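Local coordinates for protein galactose-1-phosphate uridylyltransferase (Pyrobaculum aerophilum str. IM2, PDB 6K9Z) that probably catalyses transfer of a uridylyl group between UDP-glucose and a hexose 1-phosphate, and carries a bound zinc ion beside its nucleotide pocket, at residues 30-35 / 77-82; 81-86 / 92-97; 101-106 / 224-229; 188-193 / 216-221. The protein carries 1 engineered substitution. One frame throughout, in Å; residues are numbered along the deposited sequence.

Interaction 1: residues 30-35 / 77-82; sequences CPFCPG and SLVVVE. With ZN (zinc ion), chain C; UDP (uridine-5'-diphosphate), chain G.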
loop_
_atom_site.group_PDB
_atom_site.type_symbol
_atom_site.label_atom_id
_atom_site.label_comp_id
_atom_site.label_asym_id
_atom_site.label_seq_id
_atom_site.Cartn_x
_atom_site.Cartn_y
_atom_site.Cartn_z
ATOM N N CYS A 30 -11.537 -17.658 -22.112
ATOM C CA CYS A 30 -11.744 -16.358 -21.401
ATOM C C CYS A 30 -13.118 -16.372 -20.735
ATOM O O CYS A 30 -14.132 -16.574 -21.421
ATOM C CB CYS A 30 -11.625 -15.191 -22.358
ATOM S SG CYS A 30 -12.024 -13.649 -21.517
ATOM N N PRO A 31 -13.205 -16.149 -19.394
ATOM C CA PRO A 31 -14.504 -16.181 -18.686
ATOM C C PRO A 31 -15.445 -14.997 -19.020
ATOM O O PRO A 31 -16.685 -15.051 -18.682
ATOM C CB PRO A 31 -14.089 -16.153 -17.194
ATOM C CG PRO A 31 -12.801 -15.362 -17.194
ATOM C CD PRO A 31 -12.098 -15.795 -18.492
ATOM N N PHE A 32 -14.878 -13.956 -19.646
ATOM C CA PHE A 32 -15.536 -12.628 -19.843
ATOM C C PHE A 32 -15.919 -12.406 -21.306
ATOM O O PHE A 32 -16.728 -11.535 -21.537
ATOM C CB PHE A 32 -14.638 -11.489 -19.357
ATOM C CG PHE A 32 -14.261 -11.579 -17.904
ATOM C CD1 PHE A 32 -15.120 -12.168 -16.982
ATOM C CD2 PHE A 32 -13.054 -11.053 -17.461
ATOM C CE1 PHE A 32 -14.759 -12.235 -15.643
ATOM C CE2 PHE A 32 -12.692 -11.127 -16.119
ATOM C CZ PHE A 32 -13.558 -11.711 -15.216
ATOM N N CYS A 33 -15.425 -13.206 -22.244
ATOM C CA CYS A 33 -15.871 -13.165 -23.649
ATOM C C CYS A 33 -17.361 -13.567 -23.767
ATOM O O CYS A 33 -17.947 -14.277 -22.901
ATOM C CB CYS A 33 -15.046 -14.061 -24.541
ATOM S SG CYS A 33 -13.529 -13.258 -25.133
ATOM N N PRO A 34 -18.030 -13.008 -24.805
ATOM C CA PRO A 34 -19.396 -13.410 -25.131
ATOM C C PRO A 34 -19.379 -14.919 -25.418
ATOM O O PRO A 34 -18.447 -15.354 -26.011
ATOM C CB PRO A 34 -19.699 -12.617 -26.406
ATOM C CG PRO A 34 -18.827 -11.405 -26.300
ATOM C CD PRO A 34 -17.543 -11.931 -25.687
ATOM N N GLY A 35 -20.371 -15.665 -24.918
ATOM C CA GLY A 35 -20.420 -17.131 -25.113
ATOM C C GLY A 35 -19.810 -17.914 -23.943
ATOM O O GLY A 35 -20.051 -19.141 -23.843
ATOM N N SER A 77 -19.427 -8.697 -4.705
ATOM C CA SER A 77 -18.175 -8.511 -5.476
ATOM C C SER A 77 -18.524 -8.776 -6.939
ATOM O O SER A 77 -19.058 -9.861 -7.226
ATOM C CB SER A 77 -17.116 -9.392 -4.986
ATOM O OG SER A 77 -16.007 -9.282 -5.844
ATOM N N LEU A 78 -18.389 -7.733 -7.766
ATOM C CA LEU A 78 -18.856 -7.710 -9.157
ATOM C C LEU A 78 -17.677 -7.435 -10.096
ATOM O O LEU A 78 -16.747 -6.705 -9.737
ATOM C CB LEU A 78 -19.941 -6.640 -9.313
ATOM C CG LEU A 78 -21.168 -6.754 -8.404
ATOM C CD1 LEU A 78 -22.067 -5.524 -8.627
ATOM C CD2 LEU A 78 -21.928 -8.014 -8.656
ATOM N N VAL A 79 -17.768 -8.005 -11.268
ATOM C CA VAL A 79 -16.854 -7.765 -12.405
ATOM C C VAL A 79 -17.628 -6.948 -13.414
ATOM O O VAL A 79 -18.754 -7.320 -13.796
ATOM C CB VAL A 79 -16.312 -9.068 -13.008
ATOM C CG1 VAL A 79 -15.448 -8.765 -14.213
ATOM C CG2 VAL A 79 -15.545 -9.861 -11.977
ATOM N N VAL A 80 -17.013 -5.864 -13.850
ATOM C CA VAL A 80 -17.554 -5.011 -14.940
ATOM C C VAL A 80 -16.787 -5.437 -16.204
ATOM O O VAL A 80 -15.595 -5.040 -16.323
ATOM C CB VAL A 80 -17.333 -3.529 -14.631
ATOM C CG1 VAL A 80 -17.826 -2.626 -15.773
ATOM C CG2 VAL A 80 -17.950 -3.135 -13.277
ATOM N N VAL A 81 -17.446 -6.167 -17.089
ATOM C CA VAL A 81 -16.873 -6.531 -18.407
ATOM C C VAL A 81 -17.147 -5.334 -19.297
ATOM O O VAL A 81 -18.323 -5.085 -19.641
ATOM C CB VAL A 81 -17.409 -7.852 -18.958
ATOM C CG1 VAL A 81 -16.607 -8.310 -20.164
ATOM C CG2 VAL A 81 -17.479 -8.934 -17.910
ATOM N N GLU A 82 -16.081 -4.655 -19.686
ATOM C CA GLU A 82 -16.105 -3.293 -20.250
ATOM C C GLU A 82 -16.460 -3.257 -21.741
ATOM O O GLU A 82 -16.777 -2.174 -22.204
ATOM C CB GLU A 82 -14.762 -2.647 -19.991
ATOM C CG GLU A 82 -14.567 -2.327 -18.523
ATOM C CD GLU A 82 -13.135 -1.888 -18.219
ATOM O OE1 GLU A 82 -12.295 -2.008 -19.143
ATOM O OE2 GLU A 82 -12.921 -1.282 -17.146
HETATM ZN ZN ZN C . -12.316 -12.386 -23.387
HETATM N N1 UDP G . -12.663 -13.600 -12.053
HETATM C C2 UDP G . -13.968 -14.100 -12.167
HETATM N N3 UDP G . -14.217 -15.227 -12.824
HETATM C C4 UDP G . -13.218 -15.908 -13.344
HETATM C C5 UDP G . -11.923 -15.481 -13.239
HETATM C C6 UDP G . -11.680 -14.310 -12.565
HETATM O O2 UDP G . -14.927 -13.535 -11.726
HETATM O O4 UDP G . -13.445 -16.937 -13.952
HETATM C "C1'" UDP G . -12.311 -12.410 -11.305
HETATM C "C2'" UDP G . -11.428 -13.003 -10.207
HETATM O "O2'" UDP G . -12.023 -13.854 -9.251
HETATM C "C3'" UDP G . -10.824 -11.791 -9.570
HETATM C "C4'" UDP G . -10.592 -10.929 -10.734
HETATM O "O4'" UDP G . -11.334 -11.512 -11.814
HETATM O "O3'" UDP G . -11.614 -11.173 -8.612
HETATM C "C5'" UDP G . -9.077 -11.027 -10.724
HETATM O "O5'" UDP G . -8.506 -10.452 -9.520
HETATM P PA UDP G . -8.393 -10.956 -7.953
HETATM O O1A UDP G . -8.193 -12.449 -7.810
HETATM O O2A UDP G . -7.151 -10.286 -7.461
HETATM O O3A UDP G . -9.733 -10.390 -7.211
HETATM P PB UDP G . -10.468 -10.694 -5.875
HETATM O O1B UDP G . -10.818 -12.032 -6.093
HETATM O O2B UDP G . -11.598 -9.762 -5.746
HETATM O O3B UDP G . -9.519 -10.597 -4.831
#
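The Phe32 ring is sandwiched: Val79 CG1 comes over one face, its hydrogens making a CH-pi contact with the methyl carbon 4.0 Å from the ring centroid and 26° off the normal, while Pro31 CG rests over the centre of the opposite face. At the far end of the ring, the base of UDP arrives obliquely, with Phe32 CZ 3.8 Å from UDP N1. The ring thus belongs both to the CxxC loop of a Cys2His2 zinc site and to the wall of the nucleotide pocket. Strand 76-81 forms another part of that wall, where Val79 CG2 turns to UDP O2. This division of labour follows from the Val79 torsion, which sets CG1 anti to the backbone N (chi1 177°) and sends one methyl to each partner. An alanine in place of Phe32 is likely to open a gap between Pro31 and Val79 and to remove one aromatic contact from the uracil. Zinc holds the loop through Cys30 SG and Cys33 SG, with His86 and His138 completing the site. Val81 CG1 lies 3.5 Å from Phe32 O, a buried oxygen with no polar partner. The loop is tightened internally where Phe32 N donates to Cys30 SG over 3.4 Å, at 156°.

Interaction 2: residues 81-86 / 92-97; sequences VETPQH and SDLPLG. With ZN (zinc ion), chain C.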
loop_
_atom_site.group_PDB
_atom_site.type_symbol
_atom_site.label_atom_id
_atom_site.label_comp_id
_atom_site.label_asym_id
_atom_site.label_seq_id
_atom_site.Cartn_x
_atom_site.Cartn_y
_atom_site.Cartn_z
ATOM N N VAL A 81 -17.446 -6.167 -17.089
ATOM C CA VAL A 81 -16.873 -6.531 -18.407
ATOM C C VAL A 81 -17.147 -5.334 -19.297
ATOM O O VAL A 81 -18.323 -5.085 -19.641
ATOM C CB VAL A 81 -17.409 -7.852 -18.958
ATOM C CG1 VAL A 81 -16.607 -8.310 -20.164
ATOM C CG2 VAL A 81 -17.479 -8.934 -17.910
ATOM N N GLU A 82 -16.081 -4.655 -19.686
ATOM C CA GLU A 82 -16.105 -3.293 -20.250
ATOM C C GLU A 82 -16.460 -3.257 -21.741
ATOM O O GLU A 82 -16.777 -2.174 -22.204
ATOM C CB GLU A 82 -14.762 -2.647 -19.991
ATOM C CG GLU A 82 -14.567 -2.327 -18.523
ATOM C CD GLU A 82 -13.135 -1.888 -18.219
ATOM O OE1 GLU A 82 -12.295 -2.008 -19.143
ATOM O OE2 GLU A 82 -12.921 -1.282 -17.146
ATOM N N THR A 83 -16.344 -4.385 -22.437
ATOM C CA THR A 83 -16.555 -4.513 -23.906
ATOM C C THR A 83 -16.657 -5.993 -24.197
ATOM O O THR A 83 -16.017 -6.780 -23.502
ATOM C CB THR A 83 -15.381 -3.910 -24.700
ATOM O OG1 THR A 83 -15.523 -4.236 -26.074
ATOM C CG2 THR A 83 -14.035 -4.452 -24.233
ATOM N N PRO A 84 -17.435 -6.416 -25.213
ATOM C CA PRO A 84 -17.427 -7.798 -25.674
ATOM C C PRO A 84 -16.112 -8.174 -26.400
ATOM O O PRO A 84 -15.819 -9.324 -26.503
ATOM C CB PRO A 84 -18.682 -7.840 -26.596
ATOM C CG PRO A 84 -18.901 -6.423 -27.064
ATOM C CD PRO A 84 -18.395 -5.561 -25.944
ATOM N N GLN A 85 -15.346 -7.165 -26.830
ATOM C CA GLN A 85 -14.089 -7.394 -27.594
ATOM C C GLN A 85 -12.927 -7.704 -26.644
ATOM O O GLN A 85 -12.606 -6.858 -25.795
ATOM C CB GLN A 85 -13.751 -6.159 -28.432
ATOM C CG GLN A 85 -14.696 -5.933 -29.601
ATOM C CD GLN A 85 -14.308 -4.729 -30.425
ATOM O OE1 GLN A 85 -14.770 -4.545 -31.547
ATOM N NE2 GLN A 85 -13.445 -3.894 -29.870
ATOM N N HIS A 86 -12.357 -8.905 -26.772
ATOM C CA HIS A 86 -11.209 -9.356 -25.942
ATOM C C HIS A 86 -9.905 -8.621 -26.272
ATOM O O HIS A 86 -9.176 -8.281 -25.326
ATOM C CB HIS A 86 -11.019 -10.870 -26.080
ATOM C CG HIS A 86 -10.065 -11.439 -25.090
ATOM N ND1 HIS A 86 -10.490 -12.099 -23.959
ATOM C CD2 HIS A 86 -8.715 -11.449 -25.052
ATOM C CE1 HIS A 86 -9.443 -12.497 -23.268
ATOM N NE2 HIS A 86 -8.343 -12.109 -23.917
ATOM N N SER A 92 -8.743 3.057 -22.458
ATOM C CA SER A 92 -8.517 4.249 -23.316
ATOM C C SER A 92 -8.572 3.909 -24.804
ATOM O O SER A 92 -8.729 4.848 -25.619
ATOM C CB SER A 92 -7.222 4.964 -22.954
ATOM O OG SER A 92 -6.068 4.227 -23.315
ATOM N N ASP A 93 -8.520 2.630 -25.184
ATOM C CA ASP A 93 -8.622 2.237 -26.619
ATOM C C ASP A 93 -10.081 2.123 -27.054
ATOM O O ASP A 93 -10.332 2.054 -28.258
ATOM C CB ASP A 93 -7.850 0.955 -26.875
ATOM C CG ASP A 93 -6.376 1.145 -26.608
ATOM O OD1 ASP A 93 -5.772 1.979 -27.308
ATOM O OD2 ASP A 93 -5.826 0.460 -25.722
ATOM N N LEU A 94 -11.019 2.184 -26.130
ATOM C CA LEU A 94 -12.457 2.060 -26.463
ATOM C C LEU A 94 -13.010 3.420 -26.891
ATOM O O LEU A 94 -12.583 4.471 -26.396
ATOM C CB LEU A 94 -13.217 1.532 -25.247
ATOM C CG LEU A 94 -12.890 0.094 -24.835
ATOM C CD1 LEU A 94 -13.534 -0.216 -23.487
ATOM C CD2 LEU A 94 -13.303 -0.911 -25.906
ATOM N N PRO A 95 -14.025 3.438 -27.770
ATOM C CA PRO A 95 -14.631 4.690 -28.192
ATOM C C PRO A 95 -15.275 5.389 -26.988
ATOM O O PRO A 95 -15.747 4.699 -26.073
ATOM C CB PRO A 95 -15.722 4.287 -29.186
ATOM C CG PRO A 95 -15.484 2.842 -29.532
ATOM C CD PRO A 95 -14.585 2.273 -28.461
ATOM N N LEU A 96 -15.307 6.722 -27.043
ATOM C CA LEU A 96 -15.969 7.552 -26.005
ATOM C C LEU A 96 -17.344 6.974 -25.657
ATOM O O LEU A 96 -17.637 6.921 -24.445
ATOM C CB LEU A 96 -16.093 8.986 -26.510
ATOM C CG LEU A 96 -14.801 9.779 -26.506
ATOM C CD1 LEU A 96 -14.960 11.098 -27.286
ATOM C CD2 LEU A 96 -14.386 10.021 -25.057
ATOM N N GLY A 97 -18.177 6.641 -26.658
ATOM C CA GLY A 97 -19.539 6.126 -26.430
ATOM C C GLY A 97 -19.566 4.836 -25.626
ATOM O O GLY A 97 -20.473 4.662 -24.773
HETATM ZN ZN ZN C . -12.316 -12.386 -23.387
#
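Leu94 reaches the loop that follows strand 76-81 with both of its methyls, and each finds a different residue. CD2 lies 3.8 Å from Thr83 CB and also touches that residue's hydroxyl oxygen and methyl, whereas CD1 sits 4.0 Å from Glu82 O. No hydrogen bond crosses between the segments; the contact is apolar packing of the two Leu94 methyls on the loop. One shell out, Thr83 is fixed by its own turn: with OG1 opposite the backbone N about the first torsion (chi1 171°), the oxygen accepts from Gln85 N at 3.0 Å, with an N-H...O angle of 160°. Replacing Thr83 with a valine would probably leave Gln85 N without this acceptor and let the turn relax. Further out, Glu82 is held by a salt bridge to Arg126 and a hydrogen bond to Ser141, and its carbonyl oxygen is bonded to Gln98 NE2, while Leu94 is backed by Ile99 and Ile102 of helix 96-114. Thr83 O is hydrogen-bonded to His138 NE2, which probably helps to orient this zinc ligand. Three residues after Thr83, His86 ND1 binds zinc at 1.9 Å. The arrangement is an ST turn shortly before one of the two histidines of a Cys2His2 zinc site built on a CxxC loop.

Interaction 3: residues 101-106 / 224-229; sequences KILTAV and ADLAEA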
loop_
_atom_site.group_PDB
_atom_site.type_symbol
_atom_site.label_atom_id
_atom_site.label_comp_id
_atom_site.label_asym_id
_atom_site.label_seq_id
_atom_site.Cartn_x
_atom_site.Cartn_y
_atom_site.Cartn_z
ATOM N N LYS A 101 -21.072 4.174 -21.797
ATOM C CA LYS A 101 -21.985 3.050 -21.453
ATOM C C LYS A 101 -21.422 2.343 -20.211
ATOM O O LYS A 101 -22.225 1.908 -19.373
ATOM C CB LYS A 101 -22.126 2.058 -22.607
ATOM C CG LYS A 101 -22.906 2.563 -23.805
ATOM C CD LYS A 101 -22.874 1.568 -24.952
ATOM C CE LYS A 101 -23.380 2.189 -26.228
ATOM N NZ LYS A 101 -23.563 1.160 -27.281
ATOM N N ILE A 102 -20.102 2.202 -20.089
ATOM C CA ILE A 102 -19.508 1.530 -18.890
ATOM C C ILE A 102 -19.859 2.342 -17.630
ATOM O O ILE A 102 -20.375 1.758 -16.648
ATOM C CB ILE A 102 -17.980 1.363 -18.989
ATOM C CG1 ILE A 102 -17.581 0.474 -20.168
ATOM C CG2 ILE A 102 -17.423 0.881 -17.687
ATOM C CD1 ILE A 102 -16.131 0.659 -20.567
ATOM N N LEU A 103 -19.616 3.652 -17.672
ATOM C CA LEU A 103 -19.884 4.559 -16.511
ATOM C C LEU A 103 -21.374 4.540 -16.163
ATOM O O LEU A 103 -21.680 4.444 -14.984
ATOM C CB LEU A 103 -19.366 5.960 -16.824
ATOM C CG LEU A 103 -17.847 6.002 -17.022
ATOM C CD1 LEU A 103 -17.399 7.314 -17.675
ATOM C CD2 LEU A 103 -17.098 5.792 -15.730
ATOM N N THR A 104 -22.258 4.555 -17.160
ATOM C CA THR A 104 -23.715 4.532 -16.975
ATOM C C THR A 104 -24.112 3.243 -16.278
ATOM O O THR A 104 -24.930 3.341 -15.339
ATOM C CB THR A 104 -24.463 4.711 -18.294
ATOM O OG1 THR A 104 -24.084 5.994 -18.813
ATOM C CG2 THR A 104 -25.953 4.678 -18.063
ATOM N N ALA A 105 -23.568 2.104 -16.714
ATOM C CA ALA A 105 -23.911 0.796 -16.115
ATOM C C ALA A 105 -23.419 0.761 -14.649
ATOM O O ALA A 105 -24.129 0.193 -13.773
ATOM C CB ALA A 105 -23.328 -0.335 -16.901
ATOM N N VAL A 106 -22.225 1.281 -14.386
ATOM C CA VAL A 106 -21.680 1.295 -12.998
ATOM C C VAL A 106 -22.561 2.197 -12.128
ATOM O O VAL A 106 -22.933 1.771 -11.015
ATOM C CB VAL A 106 -20.213 1.710 -12.963
ATOM C CG1 VAL A 106 -19.709 1.908 -11.549
ATOM C CG2 VAL A 106 -19.365 0.695 -13.697
ATOM N N ALA A 224 -20.617 11.940 -19.927
ATOM C CA ALA A 224 -19.966 12.028 -21.248
ATOM C C ALA A 224 -18.605 12.711 -21.084
ATOM O O ALA A 224 -17.606 12.190 -21.600
ATOM C CB ALA A 224 -20.847 12.766 -22.228
ATOM N N ASP A 225 -18.528 13.779 -20.302
ATOM C CA ASP A 225 -17.255 14.530 -20.142
ATOM C C ASP A 225 -16.280 13.679 -19.305
ATOM O O ASP A 225 -15.058 13.797 -19.512
ATOM C CB ASP A 225 -17.543 15.922 -19.588
ATOM C CG ASP A 225 -18.001 16.943 -20.619
ATOM O OD1 ASP A 225 -17.895 16.635 -21.842
ATOM O OD2 ASP A 225 -18.557 17.957 -20.193
ATOM N N LEU A 226 -16.789 12.908 -18.346
ATOM C CA LEU A 226 -15.978 11.930 -17.567
ATOM C C LEU A 226 -15.355 10.905 -18.512
ATOM O O LEU A 226 -14.120 10.648 -18.383
ATOM C CB LEU A 226 -16.819 11.234 -16.492
ATOM C CG LEU A 226 -16.065 10.186 -15.679
ATOM C CD1 LEU A 226 -14.761 10.803 -15.106
ATOM C CD2 LEU A 226 -16.958 9.618 -14.590
ATOM N N ALA A 227 -16.155 10.288 -19.386
ATOM C CA ALA A 227 -15.621 9.311 -20.346
ATOM C C ALA A 227 -14.444 9.949 -21.102
ATOM O O ALA A 227 -13.398 9.304 -21.276
ATOM C CB ALA A 227 -16.679 8.832 -21.267
ATOM N N GLU A 228 -14.566 11.213 -21.509
ATOM C CA GLU A 228 -13.495 11.899 -22.276
ATOM C C GLU A 228 -12.253 12.071 -21.384
ATOM O O GLU A 228 -11.097 11.752 -21.830
ATOM C CB GLU A 228 -14.000 13.212 -22.837
ATOM C CG GLU A 228 -12.913 13.990 -23.561
ATOM C CD GLU A 228 -13.452 15.225 -24.232
ATOM O OE1 GLU A 228 -13.677 16.227 -23.544
ATOM O OE2 GLU A 228 -13.762 15.150 -25.429
ATOM N N ALA A 229 -12.447 12.535 -20.151
ATOM C CA ALA A 229 -11.312 12.798 -19.259
ATOM C C ALA A 229 -10.574 11.481 -18.983
ATOM O O ALA A 229 -9.330 11.475 -18.967
ATOM C CB ALA A 229 -11.754 13.472 -17.986
#
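No hydrogen bond joins Leu103 to Leu226 or Ala227; within the two segments the short polar bonds are the helices' own, such as Ala105 N to Lys101 O at 3.0 Å, matched by Ala229 N to Asp225 O on the other side. The contact itself is apolar, apart from a methyl that lies against one backbone N, and it joins helix 96-114 to helix 220-240, one helix from each half of this half-barrel protein. Leu103 packs as a knob into a hole formed by Val223, Leu226, Ala227 and Leu230 of helix 220-240, a knobs-into-holes arrangement. Its CG stands opposite the carbonyl carbon about the first torsion (chi1 -63°) and, with chi2 166° extending the branch, CD1 reaches the facing helix. That one methyl lies 3.7 Å from Leu226 CG and 4.0 Å from Ala227 CB, and it also comes 3.6 Å from Ala227 N. The methyl therefore rests partly on backbone, an approach probably helped by the small side chain of Ala227. The two leucine side chains cross at a slant, and Leu226 also touches Trp190 of strand 190-193, while Ile99 lies against Ala227. The charged residues work away from this apolar seam: Lys101 pairs with Asp44, and Glu228 accepts a hydrogen bond from Asn187. The second Leu103 branch adds a lighter touch, with CD2 4.0 Å from Leu226 CD2.

Interaction 4: residues 188-193 / 216-221; sequences RNWKAF and TELTDE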
loop_
_atom_site.group_PDB
_atom_site.type_symbol
_atom_site.label_atom_id
_atom_site.label_comp_id
_atom_site.label_asym_id
_atom_site.label_seq_id
_atom_site.Cartn_x
_atom_site.Cartn_y
_atom_site.Cartn_z
ATOM N N ARG A 188 -15.369 20.820 -19.942
ATOM C CA ARG A 188 -16.342 21.714 -19.275
ATOM C C ARG A 188 -16.665 21.192 -17.890
ATOM O O ARG A 188 -17.113 22.035 -17.116
ATOM C CB ARG A 188 -17.632 21.827 -20.085
ATOM C CG ARG A 188 -17.416 22.587 -21.377
ATOM C CD ARG A 188 -18.630 22.593 -22.245
ATOM N NE ARG A 188 -18.390 23.472 -23.369
ATOM C CZ ARG A 188 -19.338 23.955 -24.145
ATOM N NH1 ARG A 188 -20.581 23.563 -23.942
ATOM N NH2 ARG A 188 -19.071 24.819 -25.122
ATOM N N ASN A 189 -16.508 19.888 -17.614
ATOM C CA ASN A 189 -17.073 19.324 -16.356
ATOM C C ASN A 189 -15.989 18.711 -15.461
ATOM O O ASN A 189 -16.350 18.379 -14.296
ATOM C CB ASN A 189 -18.216 18.356 -16.613
ATOM C CG ASN A 189 -19.498 19.103 -16.947
ATOM O OD1 ASN A 189 -19.948 19.871 -16.106
ATOM N ND2 ASN A 189 -20.096 18.910 -18.123
ATOM N N TRP A 190 -14.770 18.537 -15.958
ATOM C CA TRP A 190 -13.701 17.760 -15.246
ATOM C C TRP A 190 -12.338 18.447 -15.358
ATOM O O TRP A 190 -12.060 19.130 -16.357
ATOM C CB TRP A 190 -13.639 16.324 -15.733
ATOM C CG TRP A 190 -14.935 15.615 -15.506
ATOM C CD1 TRP A 190 -16.013 15.620 -16.344
ATOM C CD2 TRP A 190 -15.312 14.830 -14.359
ATOM N NE1 TRP A 190 -17.042 14.919 -15.789
ATOM C CE2 TRP A 190 -16.637 14.386 -14.595
ATOM C CE3 TRP A 190 -14.612 14.311 -13.257
ATOM C CZ2 TRP A 190 -17.310 13.564 -13.691
ATOM C CZ3 TRP A 190 -15.292 13.529 -12.350
ATOM C CH2 TRP A 190 -16.617 13.160 -12.573
ATOM N N LYS A 191 -11.555 18.341 -14.281
ATOM C CA LYS A 191 -10.138 18.718 -14.274
ATOM C C LYS A 191 -9.341 17.468 -13.875
ATOM O O LYS A 191 -9.676 16.831 -12.845
ATOM C CB LYS A 191 -9.877 19.772 -13.197
ATOM C CG LYS A 191 -10.158 21.174 -13.569
ATOM C CD LYS A 191 -9.233 22.093 -12.679
ATOM C CE LYS A 191 -9.282 23.515 -13.106
ATOM N NZ LYS A 191 -8.456 24.361 -12.223
ATOM N N ALA A 192 -8.298 17.176 -14.626
ATOM C CA ALA A 192 -7.312 16.121 -14.332
ATOM C C ALA A 192 -5.958 16.785 -14.061
ATOM O O ALA A 192 -5.513 17.571 -14.893
ATOM C CB ALA A 192 -7.228 15.253 -15.560
ATOM N N PHE A 193 -5.357 16.524 -12.917
ATOM C CA PHE A 193 -4.120 17.210 -12.477
ATOM C C PHE A 193 -3.281 16.201 -11.711
ATOM O O PHE A 193 -3.814 15.244 -11.123
ATOM C CB PHE A 193 -4.429 18.489 -11.683
ATOM C CG PHE A 193 -5.234 18.256 -10.429
ATOM C CD1 PHE A 193 -4.609 17.969 -9.232
ATOM C CD2 PHE A 193 -6.626 18.285 -10.455
ATOM C CE1 PHE A 193 -5.343 17.756 -8.083
ATOM C CE2 PHE A 193 -7.352 18.021 -9.301
ATOM C CZ PHE A 193 -6.705 17.799 -8.111
ATOM N N THR A 216 -23.660 8.719 -8.598
ATOM C CA THR A 216 -25.090 8.739 -8.994
ATOM C C THR A 216 -25.632 10.167 -9.068
ATOM O O THR A 216 -26.734 10.317 -9.625
ATOM C CB THR A 216 -25.901 7.856 -8.042
ATOM O OG1 THR A 216 -25.559 8.242 -6.718
ATOM C CG2 THR A 216 -25.545 6.394 -8.232
ATOM N N GLU A 217 -24.900 11.164 -8.605
ATOM C CA GLU A 217 -25.311 12.575 -8.754
ATOM C C GLU A 217 -24.944 13.086 -10.133
ATOM O O GLU A 217 -25.437 14.185 -10.483
ATOM C CB GLU A 217 -24.622 13.483 -7.763
ATOM C CG GLU A 217 -25.104 13.349 -6.337
ATOM C CD GLU A 217 -24.237 14.218 -5.455
ATOM O OE1 GLU A 217 -23.084 13.855 -5.263
ATOM O OE2 GLU A 217 -24.686 15.327 -5.061
ATOM N N LEU A 218 -24.133 12.368 -10.904
ATOM C CA LEU A 218 -23.595 12.962 -12.153
ATOM C C LEU A 218 -24.673 13.015 -13.245
ATOM O O LEU A 218 -25.385 12.036 -13.480
ATOM C CB LEU A 218 -22.352 12.214 -12.664
ATOM C CG LEU A 218 -21.122 12.204 -11.771
ATOM C CD1 LEU A 218 -20.075 11.343 -12.457
ATOM C CD2 LEU A 218 -20.614 13.588 -11.521
ATOM N N THR A 219 -24.780 14.153 -13.930
ATOM C CA THR A 219 -25.704 14.288 -15.068
ATOM C C THR A 219 -25.183 13.530 -16.275
ATOM O O THR A 219 -23.983 13.208 -16.309
ATOM C CB THR A 219 -25.905 15.760 -15.435
ATOM O OG1 THR A 219 -24.644 16.245 -15.908
ATOM C CG2 THR A 219 -26.388 16.552 -14.238
ATOM N N ASP A 220 -26.037 13.350 -17.285
ATOM C CA ASP A 220 -25.612 12.621 -18.495
ATOM C C ASP A 220 -24.436 13.350 -19.156
ATOM O O ASP A 220 -23.456 12.672 -19.613
ATOM C CB ASP A 220 -26.750 12.500 -19.498
ATOM C CG ASP A 220 -26.357 11.545 -20.597
ATOM O OD1 ASP A 220 -26.292 10.328 -20.298
ATOM O OD2 ASP A 220 -26.063 12.020 -21.737
ATOM N N GLU A 221 -24.502 14.668 -19.179
ATOM C CA GLU A 221 -23.422 15.482 -19.771
ATOM C C GLU A 221 -22.115 15.276 -18.976
ATOM O O GLU A 221 -21.005 15.246 -19.556
ATOM C CB GLU A 221 -23.820 16.948 -19.707
ATOM C CG GLU A 221 -22.962 17.805 -20.599
ATOM C CD GLU A 221 -23.212 17.624 -22.098
ATOM O OE1 GLU A 221 -24.286 17.032 -22.460
ATOM O OE2 GLU A 221 -22.318 18.072 -22.920
#
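Apolar packing comes first, where Leu218 meets the Trp190 indole edge-on rather than over a face. Leu218 CD1 lies near the plane of the ring, 3.8 Å from Trp190 CZ2, and CD2 follows at 4.0 Å from the same carbon. This joins strand 190-193 of the large antiparallel sheet to the N-terminal end of helix 220-240, a beta-alpha packing in which the six-membered rim of the tryptophan meets the residue just before the helix cap. The polar interactions run mainly to neighbours of the two segments. Trp190 NE1 is hydrogen-bonded to Glu222 O, which probably helps to fix the rotation of the indole. Asn189 is gripped at both ends of its amide, OD1 by Arg210 and ND2 by Asp225 OD2. Thr219, the N-cap residue, caps a backbone N with its side chain, and its own N is bonded to Glu222 OE1, a pairing consistent with a capping box. Charge plays a looser part: Arg188 NH1 and Glu221 OE2 are of opposite sign but 5.8 Å apart, too far for contact. A second non-polar touch, between side chains crossing at about a right angle, joins Glu221 and Asn189. Glu221 leaves the helix with CG opposite its backbone N (chi1 -165°) and bends at the next bond, and its planar carboxylate is turned 65° from the Asn189 amide. Glu221 CG lies 3.9 Å from Asn189 ND2.

How the interactions relate
All four contacts are mainly buried, yet their chemistry changes with position. Interactions 1 and 2 share Val81 and Glu82 and meet at one zinc ion, so apolar packing there stands beside metal coordination and, in interaction 1, a bound nucleotide. Interaction 3 is almost wholly apolar packing between two helices and lies closer to the chain's centre. It shares helix 96-114 with interaction 2 and helix 220-240 with interaction 4. Interaction 4 alone has an exposed touching residue, Glu221, and it is flanked by hydrogen bonds to outside residues and by a helix N-cap. Interactions 1 and 4 reach the same nine-stranded sheet, but their centres lie about 27 Å apart, in different halves of the protein.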